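Local coordinates for protein haloacid delahogenase-like family hydrolase (Xanthomonas campestris pv. campestris, PDB 2PKE) that binds magnesium and probably acts as a phosphatase of the haloacid dehalogenase-like hydrolase superfamily, at residues A[81-84]-A[90-93]; A[118-123]-A[234-239]; A[131-136]-A[182-187]. All coordinates share one frame; numbering follows the deposited sequence.

Contact 1. Residues A[81-84]-A[90-93]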
ATOM      1  N   GLU A  81      22.361  -2.231   0.108  1.00 20.77           N
ATOM      2  CA  GLU A  81      23.085  -1.360   1.022  1.00 23.56           C
ATOM      3  C   GLU A  81      23.997  -2.169   1.939  1.00 20.67           C
ATOM      4  O   GLU A  81      25.156  -1.831   2.153  1.00 21.99           O
ATOM      5  CB  GLU A  81      22.049  -0.533   1.775  1.00 24.85           C
ATOM      6  CG  GLU A  81      22.524   0.752   2.351  1.00 39.40           C
ATOM      7  CD  GLU A  81      21.388   1.769   2.492  1.00 47.89           C
ATOM      8  OE1 GLU A  81      20.325   1.425   3.065  1.00 43.22           O
ATOM      9  OE2 GLU A  81      21.564   2.912   2.018  1.00 50.67           O
ATOM     10  N   THR A  82      23.480  -3.266   2.464  1.00 21.99           N
ATOM     11  CA  THR A  82      24.270  -4.165   3.314  1.00 21.08           C
ATOM     12  C   THR A  82      25.464  -4.803   2.594  1.00 21.00           C
ATOM     13  O   THR A  82      26.567  -4.911   3.171  1.00 24.14           O
ATOM     14  CB  THR A  82      23.412  -5.307   3.839  1.00 21.61           C
ATOM     15  OG1 THR A  82      22.239  -4.799   4.496  1.00 18.74           O
ATOM     16  CG2 THR A  82      24.190  -6.141   4.831  1.00 16.53           C
ATOM     17  N   ALA A  83      25.252  -5.266   1.350  1.00 20.90           N
ATOM     18  CA  ALA A  83      26.343  -5.885   0.541  1.00 17.93           C
ATOM     19  C   ALA A  83      27.457  -4.923   0.219  1.00 18.93           C
ATOM     20  O   ALA A  83      28.647  -5.300   0.242  1.00 16.39           O
ATOM     21  CB  ALA A  83      25.795  -6.481  -0.750  1.00 16.28           C
ATOM     22  N   ILE A  84      27.092  -3.688  -0.096  1.00 17.50           N
ATOM     23  CA  ILE A  84      28.067  -2.673  -0.393  1.00 19.61           C
ATOM     24  C   ILE A  84      28.915  -2.412   0.868  1.00 19.27           C
ATOM     25  O   ILE A  84      30.150  -2.273   0.784  1.00 16.61           O
ATOM     26  CB  ILE A  84      27.401  -1.398  -0.989  1.00 18.06           C
ATOM     27  CG1 ILE A  84      26.833  -1.723  -2.377  1.00 20.44           C
ATOM     28  CG2 ILE A  84      28.423  -0.310  -1.202  1.00 12.48           C
ATOM     29  CD1 ILE A  84      25.883  -0.698  -2.961  1.00 21.62           C
ATOM     30  N   ARG A  90      33.379  -3.432  -2.707  1.00 22.61           N
ATOM     31  CA  ARG A  90      34.036  -4.312  -3.706  1.00 21.00           C
ATOM     32  C   ARG A  90      33.021  -5.026  -4.579  1.00 21.00           C
ATOM     33  O   ARG A  90      33.349  -5.457  -5.700  1.00 21.41           O
ATOM     34  CB  ARG A  90      34.922  -5.370  -3.060  1.00 21.62           C
ATOM     35  CG  ARG A  90      36.359  -4.986  -2.931  1.00 24.78           C
ATOM     36  CD  ARG A  90      36.574  -3.830  -1.989  1.00 25.08           C
ATOM     37  NE  ARG A  90      38.006  -3.632  -1.729  1.00 29.40           N
ATOM     38  CZ  ARG A  90      38.518  -2.659  -0.982  1.00 21.77           C
ATOM     39  NH1 ARG A  90      37.727  -1.767  -0.393  1.00 24.26           N
ATOM     40  NH2 ARG A  90      39.826  -2.583  -0.824  1.00 18.33           N
ATOM     41  N   ILE A  91      31.789  -5.156  -4.081  1.00 19.83           N
ATOM     42  CA  ILE A  91      30.820  -5.952  -4.781  1.00 17.61           C
ATOM     43  C   ILE A  91      30.646  -5.478  -6.214  1.00 17.68           C
ATOM     44  O   ILE A  91      30.525  -4.277  -6.465  1.00 18.82           O
ATOM     45  CB  ILE A  91      29.472  -6.000  -4.063  1.00 16.75           C
ATOM     46  CG1 ILE A  91      28.626  -7.131  -4.694  1.00 19.27           C
ATOM     47  CG2 ILE A  91      28.756  -4.610  -4.102  1.00 15.51           C
ATOM     48  CD1 ILE A  91      27.454  -7.646  -3.865  1.00 18.20           C
ATOM     49  N   GLU A  92      30.677  -6.425  -7.156  1.00 16.56           N
ATOM     50  CA  GLU A  92      30.417  -6.132  -8.564  1.00 18.12           C
ATOM     51  C   GLU A  92      28.969  -5.708  -8.886  1.00 16.76           C
ATOM     52  O   GLU A  92      28.045  -6.237  -8.321  1.00 17.39           O
ATOM     53  CB  GLU A  92      30.769  -7.359  -9.396  1.00 19.20           C
ATOM     54  CG  GLU A  92      32.272  -7.606  -9.490  1.00 15.92           C
ATOM     55  CD  GLU A  92      33.009  -6.490 -10.167  1.00 23.23           C
ATOM     56  OE1 GLU A  92      32.363  -5.620 -10.795  1.00 35.87           O
ATOM     57  OE2 GLU A  92      34.242  -6.484 -10.059  1.00 28.32           O
ATOM     58  N   ALA A  93      28.791  -4.770  -9.825  1.00 18.78           N
ATOM     59  CA  ALA A  93      27.453  -4.399 -10.317  1.00 21.07           C
ATOM     60  C   ALA A  93      26.684  -5.647 -10.796  1.00 21.38           C
ATOM     61  O   ALA A  93      25.497  -5.804 -10.542  1.00 22.92           O
ATOM     62  CB  ALA A  93      27.572  -3.346 -11.451  1.00 17.49           C
TER

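Contact 2. Residues A[118-123]-A[234-239]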
ATOM      1  N   ARG A 118      -8.264 -23.328   3.555  1.00 17.32           N
ATOM      2  CA  ARG A 118      -9.483 -22.975   2.845  1.00 21.40           C
ATOM      3  C   ARG A 118     -10.692 -23.536   3.541  1.00 21.89           C
ATOM      4  O   ARG A 118     -11.740 -22.849   3.630  1.00 21.29           O
ATOM      5  CB  ARG A 118      -9.417 -23.446   1.375  1.00 23.70           C
ATOM      6  CG  ARG A 118     -10.598 -23.040   0.548  1.00 24.10           C
ATOM      7  CD  ARG A 118     -10.482 -23.305  -0.949  1.00 26.00           C
ATOM      8  NE  ARG A 118     -11.758 -22.815  -1.355  1.00 22.79           N
ATOM      9  CZ  ARG A 118     -12.012 -21.621  -1.847  1.00 24.46           C
ATOM     10  NH1 ARG A 118     -11.066 -20.813  -2.306  1.00 23.57           N
ATOM     11  NH2 ARG A 118     -13.268 -21.303  -2.010  1.00 22.50           N
ATOM     12  N   GLU A 119     -10.601 -24.776   4.028  1.00 22.63           N
ATOM     13  CA  GLU A 119     -11.766 -25.388   4.701  1.00 21.51           C
ATOM     14  C   GLU A 119     -12.067 -24.673   6.016  1.00 21.43           C
ATOM     15  O   GLU A 119     -13.195 -24.478   6.326  1.00 20.94           O
ATOM     16  CB  GLU A 119     -11.562 -26.889   5.027  1.00 23.14           C
ATOM     17  CG  GLU A 119     -11.666 -27.784   3.788  1.00 29.56           C
ATOM     18  CD  GLU A 119     -10.372 -27.910   2.978  1.00 42.31           C
ATOM     19  OE1 GLU A 119      -9.341 -27.237   3.293  1.00 39.11           O
ATOM     20  OE2 GLU A 119     -10.401 -28.717   2.009  1.00 48.38           O
ATOM     21  N   ALA A 120     -11.024 -24.373   6.794  1.00 23.32           N
ATOM     22  CA  ALA A 120     -11.125 -23.609   8.074  1.00 22.25           C
ATOM     23  C   ALA A 120     -11.837 -22.256   7.841  1.00 19.90           C
ATOM     24  O   ALA A 120     -12.836 -21.935   8.489  1.00 19.48           O
ATOM     25  CB  ALA A 120      -9.733 -23.399   8.645  1.00 21.64           C
ATOM     26  N   VAL A 121     -11.347 -21.488   6.868  1.00 20.60           N
ATOM     27  CA  VAL A 121     -11.912 -20.159   6.562  1.00 21.07           C
ATOM     28  C   VAL A 121     -13.374 -20.238   6.128  1.00 22.19           C
ATOM     29  O   VAL A 121     -14.195 -19.430   6.568  1.00 23.99           O
ATOM     30  CB  VAL A 121     -11.140 -19.413   5.436  1.00 18.28           C
ATOM     31  CG1 VAL A 121     -11.793 -18.066   5.127  1.00 15.80           C
ATOM     32  CG2 VAL A 121      -9.628 -19.267   5.741  1.00 20.73           C
ATOM     33  N   ALA A 122     -13.680 -21.171   5.215  1.00 22.49           N
ATOM     34  CA  ALA A 122     -15.052 -21.397   4.758  1.00 22.28           C
ATOM     35  C   ALA A 122     -15.949 -21.760   5.931  1.00 22.42           C
ATOM     36  O   ALA A 122     -17.105 -21.317   6.022  1.00 18.24           O
ATOM     37  CB  ALA A 122     -15.073 -22.555   3.641  1.00 21.07           C
ATOM     38  N   ALA A 123     -15.447 -22.634   6.809  1.00 24.81           N
ATOM     39  CA  ALA A 123     -16.229 -23.063   7.983  1.00 22.01           C
ATOM     40  C   ALA A 123     -16.547 -21.879   8.893  1.00 24.00           C
ATOM     41  O   ALA A 123     -17.691 -21.717   9.337  1.00 26.05           O
ATOM     42  CB  ALA A 123     -15.490 -24.192   8.774  1.00 23.64           C
ATOM     43  N   SER A 234      -6.954 -26.551  10.915  1.00 20.03           N
ATOM     44  CA  SER A 234      -8.148 -27.372  11.118  1.00 22.98           C
ATOM     45  C   SER A 234      -8.783 -27.134  12.516  1.00 22.43           C
ATOM     46  O   SER A 234     -10.004 -27.300  12.710  1.00 22.25           O
ATOM     47  CB  SER A 234      -7.858 -28.868  10.871  1.00 24.32           C
ATOM     48  OG  SER A 234      -6.936 -29.397  11.802  1.00 23.77           O
ATOM     49  N   GLY A 235      -7.972 -26.668  13.466  1.00 24.98           N
ATOM     50  CA  GLY A 235      -8.480 -26.293  14.808  1.00 20.61           C
ATOM     51  C   GLY A 235      -9.090 -24.894  14.951  1.00 19.61           C
ATOM     52  O   GLY A 235      -9.682 -24.580  15.973  1.00 17.63           O
ATOM     53  N   TRP A 236      -9.018 -24.068  13.904  1.00 19.19           N
ATOM     54  CA  TRP A 236      -9.437 -22.688  14.025  1.00 17.95           C
ATOM     55  C   TRP A 236     -10.947 -22.527  14.254  1.00 21.06           C
ATOM     56  O   TRP A 236     -11.333 -21.690  15.053  1.00 21.72           O
ATOM     57  CB  TRP A 236      -9.068 -21.861  12.787  1.00 18.35           C
ATOM     58  CG  TRP A 236      -7.602 -21.593  12.553  1.00 21.00           C
ATOM     59  CD1 TRP A 236      -6.603 -21.707  13.441  1.00 17.14           C
ATOM     60  CD2 TRP A 236      -7.021 -21.069  11.353  1.00 18.03           C
ATOM     61  NE1 TRP A 236      -5.403 -21.339  12.871  1.00 22.14           N
ATOM     62  CE2 TRP A 236      -5.625 -20.951  11.584  1.00 16.54           C
ATOM     63  CE3 TRP A 236      -7.523 -20.791  10.066  1.00 21.71           C
ATOM     64  CZ2 TRP A 236      -4.739 -20.492  10.604  1.00 19.35           C
ATOM     65  CZ3 TRP A 236      -6.652 -20.355   9.090  1.00 19.34           C
ATOM     66  CH2 TRP A 236      -5.270 -20.186   9.363  1.00 21.94           C
ATOM     67  N   PRO A 237     -11.799 -23.246  13.485  1.00 21.67           N
ATOM     68  CA  PRO A 237     -13.244 -23.047  13.650  1.00 20.03           C
ATOM     69  C   PRO A 237     -13.715 -23.384  15.077  1.00 19.00           C
ATOM     70  O   PRO A 237     -14.442 -22.582  15.688  1.00 20.14           O
ATOM     71  CB  PRO A 237     -13.847 -23.973  12.562  1.00 20.39           C
ATOM     72  CG  PRO A 237     -12.733 -24.159  11.557  1.00 22.33           C
ATOM     73  CD  PRO A 237     -11.511 -24.201  12.380  1.00 21.53           C
ATOM     74  N   ALA A 238     -13.237 -24.499  15.624  1.00 17.89           N
ATOM     75  CA  ALA A 238     -13.534 -24.883  17.027  1.00 20.50           C
ATOM     76  C   ALA A 238     -13.066 -23.815  18.035  1.00 19.41           C
ATOM     77  O   ALA A 238     -13.746 -23.520  19.018  1.00 20.54           O
ATOM     78  CB  ALA A 238     -12.890 -26.265  17.370  1.00 20.02           C
ATOM     79  N   ALA A 239     -11.908 -23.240  17.768  1.00 19.32           N
ATOM     80  CA  ALA A 239     -11.304 -22.216  18.632  1.00 20.35           C
ATOM     81  C   ALA A 239     -12.134 -20.961  18.592  1.00 19.30           C
ATOM     82  O   ALA A 239     -12.377 -20.385  19.626  1.00 23.23           O
ATOM     83  CB  ALA A 239      -9.817 -21.942  18.259  1.00 19.37           C
TER

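Contact 3. Residues A[131-136]-A[182-187]. With MG (magnesium ion), chain C.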
ATOM      1  N   VAL A 131     -12.239 -11.106   7.702  1.00 24.59           N
ATOM      2  CA  VAL A 131     -11.454 -10.051   7.082  1.00 21.38           C
ATOM      3  C   VAL A 131      -9.988 -10.517   7.050  1.00 17.65           C
ATOM      4  O   VAL A 131      -9.500 -11.145   7.971  1.00 19.68           O
ATOM      5  CB  VAL A 131     -11.611  -8.651   7.827  1.00 25.22           C
ATOM      6  CG1 VAL A 131     -11.398  -8.775   9.378  1.00 18.77           C
ATOM      7  CG2 VAL A 131     -10.686  -7.568   7.173  1.00 23.73           C
ATOM      8  N   LEU A 132      -9.279 -10.172   6.002  1.00 21.07           N
ATOM      9  CA  LEU A 132      -7.819 -10.406   5.971  1.00 16.38           C
ATOM     10  C   LEU A 132      -7.148  -9.116   6.379  1.00 19.60           C
ATOM     11  O   LEU A 132      -7.371  -8.099   5.741  1.00 21.83           O
ATOM     12  CB  LEU A 132      -7.348 -10.780   4.580  1.00 22.27           C
ATOM     13  CG  LEU A 132      -5.984 -11.478   4.594  1.00 22.77           C
ATOM     14  CD1 LEU A 132      -5.910 -12.435   3.429  1.00 42.38           C
ATOM     15  CD2 LEU A 132      -4.861 -10.485   4.565  1.00 31.99           C
ATOM     16  N   ILE A 133      -6.337  -9.143   7.434  1.00 22.08           N
ATOM     17  CA  ILE A 133      -5.627  -7.957   7.889  1.00 20.54           C
ATOM     18  C   ILE A 133      -4.162  -8.265   7.846  1.00 22.67           C
ATOM     19  O   ILE A 133      -3.649  -9.184   8.523  1.00 19.14           O
ATOM     20  CB  ILE A 133      -6.044  -7.499   9.293  1.00 21.36           C
ATOM     21  CG1 ILE A 133      -7.556  -7.292   9.301  1.00 19.72           C
ATOM     22  CG2 ILE A 133      -5.256  -6.222   9.739  1.00 16.68           C
ATOM     23  CD1 ILE A 133      -8.193  -6.952  10.683  1.00 19.49           C
ATOM     24  N   THR A 134      -3.463  -7.489   7.047  1.00 19.62           N
ATOM     25  CA  THR A 134      -2.020  -7.661   6.928  1.00 22.78           C
ATOM     26  C   THR A 134      -1.241  -6.341   6.860  1.00 21.60           C
ATOM     27  O   THR A 134      -1.798  -5.349   6.498  1.00 21.67           O
ATOM     28  CB  THR A 134      -1.673  -8.466   5.681  1.00 24.87           C
ATOM     29  OG1 THR A 134      -0.290  -8.835   5.787  1.00 32.05           O
ATOM     30  CG2 THR A 134      -1.892  -7.650   4.415  1.00 21.34           C
ATOM     31  N   LYS A 135       0.020  -6.342   7.288  1.00 26.93           N
ATOM     32  CA  LYS A 135       0.874  -5.193   7.114  1.00 26.87           C
ATOM     33  C   LYS A 135       1.780  -5.398   5.914  1.00 27.28           C
ATOM     34  O   LYS A 135       1.910  -6.523   5.397  1.00 27.88           O
ATOM     35  CB  LYS A 135       1.666  -4.840   8.397  1.00 27.77           C
ATOM     36  CG  LYS A 135       2.803  -5.730   8.754  1.00 22.78           C
ATOM     37  CD  LYS A 135       3.185  -5.517  10.228  1.00 25.81           C
ATOM     38  CE  LYS A 135       4.354  -6.318  10.621  1.00 30.26           C
ATOM     39  NZ  LYS A 135       4.662  -5.966  12.036  1.00 28.05           N
ATOM     40  N   GLY A 136       2.342  -4.300   5.417  1.00 24.47           N
ATOM     41  CA  GLY A 136       3.298  -4.376   4.356  1.00 24.73           C
ATOM     42  C   GLY A 136       2.847  -3.703   3.084  1.00 24.93           C
ATOM     43  O   GLY A 136       2.225  -2.631   3.117  1.00 25.94           O
ATOM     44  N   PHE A 182     -14.394  -9.338  18.265  1.00 17.72           N
ATOM     45  CA  PHE A 182     -13.447  -9.621  17.228  1.00 19.65           C
ATOM     46  C   PHE A 182     -12.398 -10.600  17.706  1.00 18.43           C
ATOM     47  O   PHE A 182     -11.889 -10.467  18.822  1.00 17.46           O
ATOM     48  CB  PHE A 182     -12.842  -8.298  16.752  1.00 19.35           C
ATOM     49  CG  PHE A 182     -11.705  -8.436  15.826  1.00 19.83           C
ATOM     50  CD1 PHE A 182     -11.868  -8.846  14.513  1.00 18.99           C
ATOM     51  CD2 PHE A 182     -10.446  -8.130  16.265  1.00 15.97           C
ATOM     52  CE1 PHE A 182     -10.775  -8.929  13.668  1.00 18.29           C
ATOM     53  CE2 PHE A 182      -9.360  -8.200  15.432  1.00 22.23           C
ATOM     54  CZ  PHE A 182      -9.535  -8.578  14.110  1.00 18.32           C
ATOM     55  N   VAL A 183     -12.134 -11.605  16.868  1.00 19.47           N
ATOM     56  CA  VAL A 183     -11.032 -12.538  17.052  1.00 21.83           C
ATOM     57  C   VAL A 183     -10.064 -12.325  15.898  1.00 19.44           C
ATOM     58  O   VAL A 183     -10.463 -12.249  14.756  1.00 23.28           O
ATOM     59  CB  VAL A 183     -11.496 -14.037  17.059  1.00 24.36           C
ATOM     60  CG1 VAL A 183     -10.336 -14.945  17.378  1.00 22.44           C
ATOM     61  CG2 VAL A 183     -12.615 -14.281  18.095  1.00 30.03           C
HETATM   62  N   MSE A 184      -8.777 -12.292  16.207  1.00 18.35           N
HETATM   63  CA  MSE A 184      -7.735 -12.223  15.180  1.00 21.07           C
HETATM   64  C   MSE A 184      -6.919 -13.520  15.169  1.00 19.79           C
HETATM   65  O   MSE A 184      -6.494 -13.975  16.254  1.00 20.01           O
HETATM   66  CB  MSE A 184      -6.821 -11.034  15.443  1.00 20.53           C
HETATM   67  CG  MSE A 184      -5.650 -10.955  14.442  1.00 20.51           C
HETATM   68 SE   MSE A 184      -6.089 -10.414  12.630  0.75 16.86          SE
HETATM   69  CE  MSE A 184      -4.226 -10.549  12.133  1.00 11.69           C
ATOM     70  N   ILE A 185      -6.702 -14.080  13.956  1.00 18.15           N
ATOM     71  CA  ILE A 185      -5.927 -15.324  13.775  1.00 17.74           C
ATOM     72  C   ILE A 185      -4.614 -15.000  13.093  1.00 19.86           C
ATOM     73  O   ILE A 185      -4.600 -14.383  12.032  1.00 17.36           O
ATOM     74  CB  ILE A 185      -6.673 -16.391  12.962  1.00 19.19           C
ATOM     75  CG1 ILE A 185      -8.033 -16.735  13.589  1.00 17.92           C
ATOM     76  CG2 ILE A 185      -5.799 -17.663  12.813  1.00 18.71           C
ATOM     77  CD1 ILE A 185      -8.809 -17.786  12.851  1.00 21.40           C
ATOM     78  N   GLY A 186      -3.503 -15.390  13.710  1.00 18.10           N
ATOM     79  CA  GLY A 186      -2.215 -15.194  13.085  1.00 19.29           C
ATOM     80  C   GLY A 186      -1.059 -15.974  13.662  1.00 19.61           C
ATOM     81  O   GLY A 186      -1.176 -16.656  14.668  1.00 21.12           O
ATOM     82  N   ASN A 187       0.082 -15.874  13.000  1.00 18.26           N
ATOM     83  CA  ASN A 187       1.262 -16.627  13.389  1.00 20.17           C
ATOM     84  C   ASN A 187       2.239 -15.873  14.252  1.00 23.27           C
ATOM     85  O   ASN A 187       3.191 -16.483  14.720  1.00 20.48           O
ATOM     86  CB  ASN A 187       2.002 -17.127  12.155  1.00 21.57           C
ATOM     87  CG  ASN A 187       2.638 -16.010  11.344  1.00 19.94           C
ATOM     88  OD1 ASN A 187       1.936 -15.294  10.623  1.00 20.57           O
ATOM     89  ND2 ASN A 187       3.963 -15.868  11.431  1.00 18.53           N
TER
HETATM   90 MG    MG C 300       2.186 -13.686   9.325  1.00 19.59          MG
HETATM   91  O   HOH W   1       4.232 -13.990   9.231  1.00 20.26           O
HETATM   92  O   HOH W   2       2.320 -12.535  11.169  1.00 16.92           O
HETATM   93  O   HOH W   3       1.985 -11.847   8.241  1.00 16.63           O

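Contact 1. Residues A[81-84]-A[90-93]
Across the turn that follows helix 72-86, the backbone comes closest where the CA atoms of Ile84 and Ile91 stand 6.1 Å apart, with no hydrogen bond between 81-84 and 90-93. Ile91 carries the contact from the loop side, its CB directed at the helix. Its two branches divide the work: CD1 ends on the methyl of Ala83, 3.7 Å from that CB, while CG2 meets CG1 of Ile84 at 3.9 Å. With CG1 of Ile91 anti to the backbone N (chi1 -167°) and the chain continuing extended, the delta methyl reaches Ala83 while CG2 stays against Ile84. The two isoleucine side chains run at about a right angle to each other. The contact is wholly apolar. The hydroxyl of Thr87 bonds both Ala83 O and Ile91 N, tying helix end to loop. Directly after Ile91, Glu92 takes the N-cap position of helix 93-107. Phe38 and Leu42 of helix 28-42 lie against Ala83, which also touches Ile99 of helix 93-107, while Ile91 packs on Ile96 of that helix and on Ala93 of the second subunit.

Contact 2. Residues A[118-123]-A[234-239]
Ala120 and Ala123, one turn apart on helix 117-125, meet the first turn of helix 236-250 at Trp236 and Pro237. Arg118, at the start of the segment, directs its CB away from this partner, and its NH2 forms a salt bridge with Asp152 OD2. Ala120 comes next and does most of the touching: its CA lies 5.7 Å from that of Ser234, and its methyl points into the partner segment. That CB approaches the six-membered part of the Trp236 indole obliquely, 3.7 Å from CE3, and stands 4.2 Å from CD of Pro237. The proline ring also leans on the helix backbone, with its CG 3.8 Å from Ala120 O. Val121 directs its CB away from the partner helix, and its side chain touches Leu153 and Phe154. A turn beyond Ala120, the methyl of Ala123 reaches Pro237 CG at 3.9 Å, with Pro237 CB slightly farther off. The proline ring thus bridges the two alanines, whose small side chains let the helices come close without any hydrogen bond across. Trp236 has CG anti to its carbonyl carbon (chi1 -69°), which swings the indole beside Ala120; its NE1 is hydrogen-bonded to Thr206 OG1, which should restrain the rotation of the ring. Val117 and Ile124 of helix 117-125 and Ile204 of strand 202-205 also touch the indole. Trp236 further contacts Thr23, in what is probably the DxDx(T/V) motif of HAD enzymes. Helices packed on a parallel sheet are characteristic of the Rossmann-like HAD core, to which this pair belongs; here the C-terminal helix brings the Trp236 side chain within about 8 Å of those of the magnesium ligands Asp19 and Asn187.

Contact 3. Residues A[131-136]-A[182-187]
The phenyl ring of Phe182 meets two side chains of strand 129-135: Val131 CG1 approaches the edge, near the ring plane, 4.3 Å from CE1, and Ile133 CD1 comes in obliquely, 4.0 Å from CZ. Over one face sits the backbone N of Met184, displaced toward the rim. Ile133 and Phe182 extend from opposite directions and meet between the strands. Met184, a selenomethionine, sets out with its CB aimed neither at the other strand nor away from it, then bends at chi2 (72°), which brings its end closer; CE lies 3.9 Å from Ile133 O and SE 4.4 Å from Ile133 CB. Ile133 O is also hydrogen-bonded to Lys163 NZ. Beyond the strand end, Asn187 gives OD1 to the magnesium ion at 2.1 Å, while its ND2 donates to water 1 (2.9 Å), itself a metal ligand; OD1 is also hydrogen-bonded to Thr23 OG1. Asp19, Asp21 through its backbone O and two further waters complete the six ligands. Strand 15-18, with Asp19 just after its end, runs between the two strands, and Val131 and Ile133 hydrogen-bond to its backbone. That intervening strand accounts for the 8.8 Å separation of the segment axes, whose N-to-C directions differ by 57°. Helix 165-175 covers the side chains with Val171, Leu172, Phe175 and Tyr168, and Val196 of helix 189-198 lies against Phe182 and Met184.

In the fold
Along the chain, contact 1 closes before contact 2 opens, and contact 3 falls between the two segments of contact 2. Contact 1 lies in the helical part, its centre about 46 Å from that of contact 2 and about 36 Å from that of contact 3, and on the opposite side of the chain's centre from contact 2. Contacts 2 and 3 share the parallel-sheet core: their centres are about 15 Å apart, helix 117-125 leads directly into strand 129-135, and Trp236 CE2 packs 3.5 Å from Ile185 CG2. The magnesium site thus belongs to the sheet and its covering helices, whereas contact 1 helps form the subunit interface far from it.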